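Local coordinates for protein phycoerythrin alpha-2 chain (Rhodomonas sp. CS24, PDB 1XG0) that carries a covalently bound bilin as the alpha subunit of a cryptophyte phycoerythrin, harvesting light for photosynthesis, at residues 33-36 against 37-40; 58-61 against 62-66. One frame throughout, in Å; residues are numbered along the deposited sequence. Where two conformers were deposited one is given.

In the fold
From the N terminus the chain runs through strand 7-15, then a long loop that holds Cys-19, the covalent anchor of 15,16-dihydrobiliverdin, and returns along strand 38-46. Contact 1 (33-36 against 37-40) forms the turn at the end of that loop: its short 3-10 segment leads straight into the second strand of the antiparallel pair, beside the chain's own bilin. The chain then enters helix 51-64, whose last turns and the residues just after them form contact 2 (58-61 against 62-66), next to a different bilin molecule held by another chain. Neither nested nor crossed, the contacts follow in series; the centres of contacts 1 and 2 are about 43 Å apart.

Contact 1 (33-36 against 37-40); sequences GKDD and EMMV. With DBV (15,16-dihydrobiliverdin), chain G.
Glu-37 N donates to Lys-34 O at 2.9 Å, and one residue on, Met-38 N reaches Asp-35 O in a weak bond of 3.4 Å. With the bond from Asp-36 N to Gly-33 O, these i to i+3 links make a short 3-10 turn that delivers the chain into strand 38-46.

The charged contact runs through water. Lys-34 and Glu-37 lie side by side and point the same way. In the conformer given for Lys-34, NZ stays 4.4 Å from Glu-37 OE2, beyond a salt bridge, and a water accepts from NZ and donates to OE2 at 2.7 Å; Lys-34 has a second conformer, which leaves this bridge provisional. The other carboxylate oxygen, OE1, takes the N-H of Gly-18, so the acid ties the turn to the loop carrying the pigment's anchor, Cys-19.

Strand 38-46 pairs antiparallel with strand 7-15, Glu-37 bonding to His-16 and Met-39 to Phe-14 through the backbone, and the sheet runs on into a strand of another chain.

The two methionines serve different neighbours. Met-38 bends at chi3 (-68°), which brings its methyl CE back to 3.3 Å from the carboxylate oxygen Asp-35 OD1; that oxygen also makes a salt bridge to a basic side chain of a neighbouring subunit. Met-39 faces the covalent 15,16-dihydrobiliverdin, its CB packing against CAD of the pigment at 3.6 Å.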
# COMPACT_ATOMS: atom_id res chain seq x y z
N GLY B 33 9.73 -21.10 -27.17
CA GLY B 33 10.67 -20.11 -26.67
C GLY B 33 10.18 -19.51 -25.36
O GLY B 33 9.28 -20.09 -24.71
N LYS B 34 10.71 -18.33 -25.01
CA LYS B 34 10.45 -17.77 -23.70
C LYS B 34 8.99 -17.42 -23.46
O LYS B 34 8.55 -17.35 -22.31
CB LYS B 34 11.36 -16.56 -23.48
CG LYS B 34 12.84 -16.92 -23.27
CD LYS B 34 13.16 -17.10 -21.79
CE LYS B 34 14.60 -16.88 -21.52
NZ LYS B 34 15.35 -18.12 -21.90
N ASP B 35 8.20 -17.25 -24.53
CA ASP B 35 6.77 -17.00 -24.35
C ASP B 35 6.08 -18.18 -23.65
O ASP B 35 4.98 -18.00 -23.12
CB ASP B 35 6.10 -16.65 -25.66
CG ASP B 35 6.54 -15.32 -26.21
OD1 ASP B 35 6.72 -14.37 -25.43
OD2 ASP B 35 6.65 -15.21 -27.44
N ASP B 36 6.66 -19.38 -23.69
CA ASP B 36 6.09 -20.51 -22.97
C ASP B 36 6.26 -20.43 -21.46
O ASP B 36 5.69 -21.23 -20.73
CB ASP B 36 6.70 -21.82 -23.52
CG ASP B 36 6.32 -22.04 -24.97
OD1 ASP B 36 5.21 -21.65 -25.37
OD2 ASP B 36 7.15 -22.62 -25.72
N GLU B 37 7.03 -19.46 -20.99
CA GLU B 37 7.28 -19.24 -19.55
C GLU B 37 6.61 -17.93 -19.05
O GLU B 37 6.88 -17.50 -17.94
CB GLU B 37 8.76 -19.20 -19.25
CG GLU B 37 9.52 -20.47 -19.62
CD GLU B 37 11.01 -20.27 -19.16
OE1 GLU B 37 11.24 -20.46 -18.01
OE2 GLU B 37 11.86 -19.85 -19.96
N MET B 38 5.76 -17.35 -19.89
CA MET B 38 5.11 -16.08 -19.59
C MET B 38 3.64 -16.16 -19.99
O MET B 38 3.27 -16.91 -20.87
CB MET B 38 5.82 -14.92 -20.34
CG MET B 38 7.29 -14.84 -20.08
SD MET B 38 8.11 -13.37 -20.75
CE MET B 38 7.95 -13.72 -22.49
N MET B 39 2.81 -15.36 -19.32
CA MET B 39 1.41 -15.45 -19.51
C MET B 39 0.76 -14.07 -19.10
O MET B 39 1.18 -13.50 -18.10
CB MET B 39 0.92 -16.68 -18.66
CG MET B 39 -0.41 -17.26 -19.21
SD MET B 39 -1.25 -18.24 -17.95
CE MET B 39 -1.88 -16.93 -16.89
N VAL B 40 -0.29 -13.67 -19.80
CA VAL B 40 -1.24 -12.66 -19.34
C VAL B 40 -2.51 -13.38 -18.90
O VAL B 40 -3.10 -14.12 -19.67
CB VAL B 40 -1.57 -11.65 -20.45
CG1 VAL B 40 -2.60 -10.62 -19.96
CG2 VAL B 40 -0.31 -10.98 -20.95
NA DBV G . 6.86 -20.83 -7.35
C1A DBV G . 8.10 -21.15 -6.91
C2A DBV G . 9.11 -20.59 -7.81
C3A DBV G . 8.43 -19.97 -8.83
C4A DBV G . 6.99 -20.10 -8.53
CMA DBV G . 10.55 -20.70 -7.58
CBA DBV G . 8.74 -17.82 -10.14
OA DBV G . 8.33 -21.81 -5.87
CHA DBV G . 5.95 -19.61 -9.25
CAA DBV G . 9.02 -19.31 -10.05
NB DBV G . 3.59 -19.74 -9.87
C1B DBV G . 4.56 -19.69 -8.89
C2B DBV G . 3.91 -19.68 -7.61
C3B DBV G . 2.55 -19.84 -7.86
C4B DBV G . 2.33 -19.88 -9.28
CHB DBV G . 1.10 -19.88 -9.90
CMB DBV G . 4.50 -19.37 -6.28
CAB DBV G . 1.48 -19.96 -6.82
CBB DBV G . 1.41 -21.38 -6.21
CGB DBV G . 1.24 -22.42 -7.30
O1B DBV G . 0.14 -22.50 -7.88
O2B DBV G . 2.27 -23.13 -7.61
CHC DBV G . 1.34 -18.59 -14.66
NC DBV G . 1.51 -19.28 -12.30
C1C DBV G . 0.68 -19.60 -11.21
C2C DBV G . -0.68 -19.51 -11.67
C3C DBV G . -0.63 -19.11 -13.00
C4C DBV G . 0.71 -19.00 -13.36
CMC DBV G . -1.80 -18.81 -13.90
CAC DBV G . -1.87 -19.76 -10.82
CBC DBV G . -2.23 -18.64 -9.85
CGC DBV G . -2.92 -17.40 -10.32
O1C DBV G . -3.66 -17.51 -11.33
O2C DBV G . -2.75 -16.29 -9.73
ND DBV G . 1.05 -20.74 -15.87
C1D DBV G . 2.02 -19.78 -15.38
C2D DBV G . 2.71 -19.36 -16.64
C3D DBV G . 2.22 -19.98 -17.70
C4D DBV G . 1.14 -20.90 -17.21
CMD DBV G . 3.82 -18.35 -16.60
CAD DBV G . 2.62 -19.80 -19.10
CBD DBV G . 2.19 -20.48 -20.13
OD DBV G . 0.44 -21.69 -17.88
O HOH W 1 14.32 -19.13 -19.26

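Contact 2 (58-61 against 62-66); sequences LATS and LAKMT. With DBV (15,16-dihydrobiliverdin), chain F.
Met-65 N donates to Ser-61 O at 2.9 Å, the last of four successive i to i+4 bonds that end helix 51-64. Before it come Lys-64 N to Thr-60 O, also 2.9 Å, Ala-63 N to Ala-59 O, and Leu-62 N to Leu-58 O, the straightest of the four at 168°. Lys-64 N also makes a weak bond to Ser-61 O, and Met-65 is the first residue to leave helical backbone angles. Thr-60 OG1 and Ser-61 OG turn back up the helix to the carbonyls of Gly-56 and Val-57.

Thr-60 and Lys-64 run alongside each other, Lys-64 CB and CG both 3.5 Å from Thr-60 O. In the conformer given for Lys-64, CE lies by the methyl CG2 and NZ bonds to polar side chains of a neighbouring subunit. On another face Leu-58 and Leu-62 touch through their CD1 methyls at 4.0 Å.

Met-65 sets CG between its backbone N and carbonyl carbon (chi1 73°), and a bend at chi3 folds CE back to 3.5 Å from Ser-61 O. Its SD meets CBA of a 15,16-dihydrobiliverdin at 3.6 Å. This is not the chain's own bilin: it is hydrogen-bonded to another chain, so the helix end lines a pocket shared across subunits. An alanine here would lose everything beyond CB, and is likely to leave a gap between the helix end and CBA. Leu-62 CD2 presses on the same bilin's ring atom C3B at 3.6 Å.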
# COMPACT_ATOMS: atom_id res chain seq x y z
N LEU B 58 -8.03 5.98 6.50
CA LEU B 58 -8.50 7.06 7.35
C LEU B 58 -7.36 7.50 8.31
O LEU B 58 -7.09 8.71 8.45
CB LEU B 58 -9.73 6.59 8.13
CG LEU B 58 -10.24 7.54 9.22
CD1 LEU B 58 -10.64 8.87 8.66
CD2 LEU B 58 -11.41 6.87 9.93
N ALA B 59 -6.70 6.55 8.96
CA ALA B 59 -5.63 6.89 9.93
C ALA B 59 -4.45 7.56 9.20
O ALA B 59 -3.88 8.55 9.72
CB ALA B 59 -5.21 5.62 10.65
N THR B 60 -4.08 7.05 8.03
CA THR B 60 -3.02 7.70 7.22
C THR B 60 -3.37 9.13 6.89
O THR B 60 -2.53 10.04 6.99
CB THR B 60 -2.83 6.84 5.88
OG1 THR B 60 -2.31 5.58 6.25
CG2 THR B 60 -1.86 7.55 4.98
N SER B 61 -4.60 9.32 6.44
CA SER B 61 -5.03 10.63 6.01
C SER B 61 -5.02 11.65 7.17
O SER B 61 -4.58 12.77 7.01
CB SER B 61 -6.42 10.57 5.36
OG SER B 61 -6.42 9.64 4.24
N LEU B 62 -5.54 11.22 8.31
CA LEU B 62 -5.52 12.08 9.51
C LEU B 62 -4.11 12.44 9.91
O LEU B 62 -3.82 13.58 10.32
CB LEU B 62 -6.25 11.44 10.67
CG LEU B 62 -7.78 11.42 10.54
CD1 LEU B 62 -8.40 10.43 11.52
CD2 LEU B 62 -8.36 12.81 10.75
N ALA B 63 -3.18 11.49 9.83
CA ALA B 63 -1.80 11.76 10.22
C ALA B 63 -1.04 12.61 9.24
O ALA B 63 -0.11 13.34 9.63
CB ALA B 63 -1.16 10.47 10.44
N LYS B 64 -1.39 12.55 7.95
CA LYS B 64 -0.69 13.33 6.94
C LYS B 64 -1.28 14.73 6.74
O LYS B 64 -0.58 15.65 6.29
CB LYS B 64 -0.64 12.61 5.58
CG LYS B 64 0.31 11.42 5.58
CD LYS B 64 0.30 10.69 4.23
CE LYS B 64 1.19 9.45 4.20
NZ LYS B 64 2.62 9.77 4.51
N MET B 65 -2.57 14.92 7.01
CA MET B 65 -3.13 16.26 6.89
C MET B 65 -2.66 17.16 8.04
O MET B 65 -2.21 16.71 9.09
CB MET B 65 -4.65 16.18 6.83
CG MET B 65 -5.29 15.85 8.16
SD MET B 65 -7.10 15.81 8.20
CE MET B 65 -7.41 14.79 6.85
N THR B 66 -2.81 18.46 7.77
CA THR B 66 -2.43 19.51 8.73
C THR B 66 -3.57 20.49 8.93
O THR B 66 -4.09 20.65 10.04
CB THR B 66 -1.17 20.19 8.22
OG1 THR B 66 -1.36 20.49 6.83
CG2 THR B 66 0.02 19.27 8.35
NA DBV F . -11.50 18.16 9.46
C1A DBV F . -11.75 19.17 8.56
C2A DBV F . -10.56 20.04 8.52
C3A DBV F . -9.66 19.55 9.42
C4A DBV F . -10.22 18.32 10.01
CMA DBV F . -10.51 21.22 7.63
CBA DBV F . -7.11 19.22 9.44
OA DBV F . -12.80 19.31 7.92
CHA DBV F . -9.67 17.49 10.94
CAA DBV F . -8.32 20.13 9.79
NB DBV F . -9.97 15.91 12.76
C1B DBV F . -10.24 16.28 11.45
C2B DBV F . -11.10 15.31 10.87
C3B DBV F . -11.37 14.39 11.87
C4B DBV F . -10.67 14.73 13.07
CHB DBV F . -10.65 14.02 14.24
CMB DBV F . -11.43 15.14 9.43
CAB DBV F . -12.27 13.18 11.74
CBB DBV F . -13.79 13.57 11.80
CGB DBV F . -14.02 14.36 13.07
O1B DBV F . -13.96 13.78 14.18
O2B DBV F . -14.26 15.63 12.98
CHC DBV F . -7.05 15.41 17.31
NC DBV F . -8.82 14.97 15.63
C1C DBV F . -9.87 14.09 15.37
C2C DBV F . -9.90 13.17 16.47
C3C DBV F . -8.87 13.50 17.33
C4C DBV F . -8.20 14.62 16.79
CMC DBV F . -8.49 12.78 18.60
CAC DBV F . -10.92 12.06 16.62
CBC DBV F . -10.65 10.84 15.75
CGC DBV F . -9.60 9.89 16.22
O1C DBV F . -9.49 9.67 17.44
O2C DBV F . -8.87 9.35 15.33
ND DBV F . -8.30 16.67 19.08
C1D DBV F . -7.46 16.79 17.88
C2D DBV F . -6.30 17.59 18.36
C3D DBV F . -6.46 17.91 19.65
C4D DBV F . -7.73 17.30 20.14
CMD DBV F . -5.21 17.99 17.41
CAD DBV F . -5.53 18.72 20.47
CBD DBV F . -5.79 19.21 21.69
OD DBV F . -8.26 17.41 21.25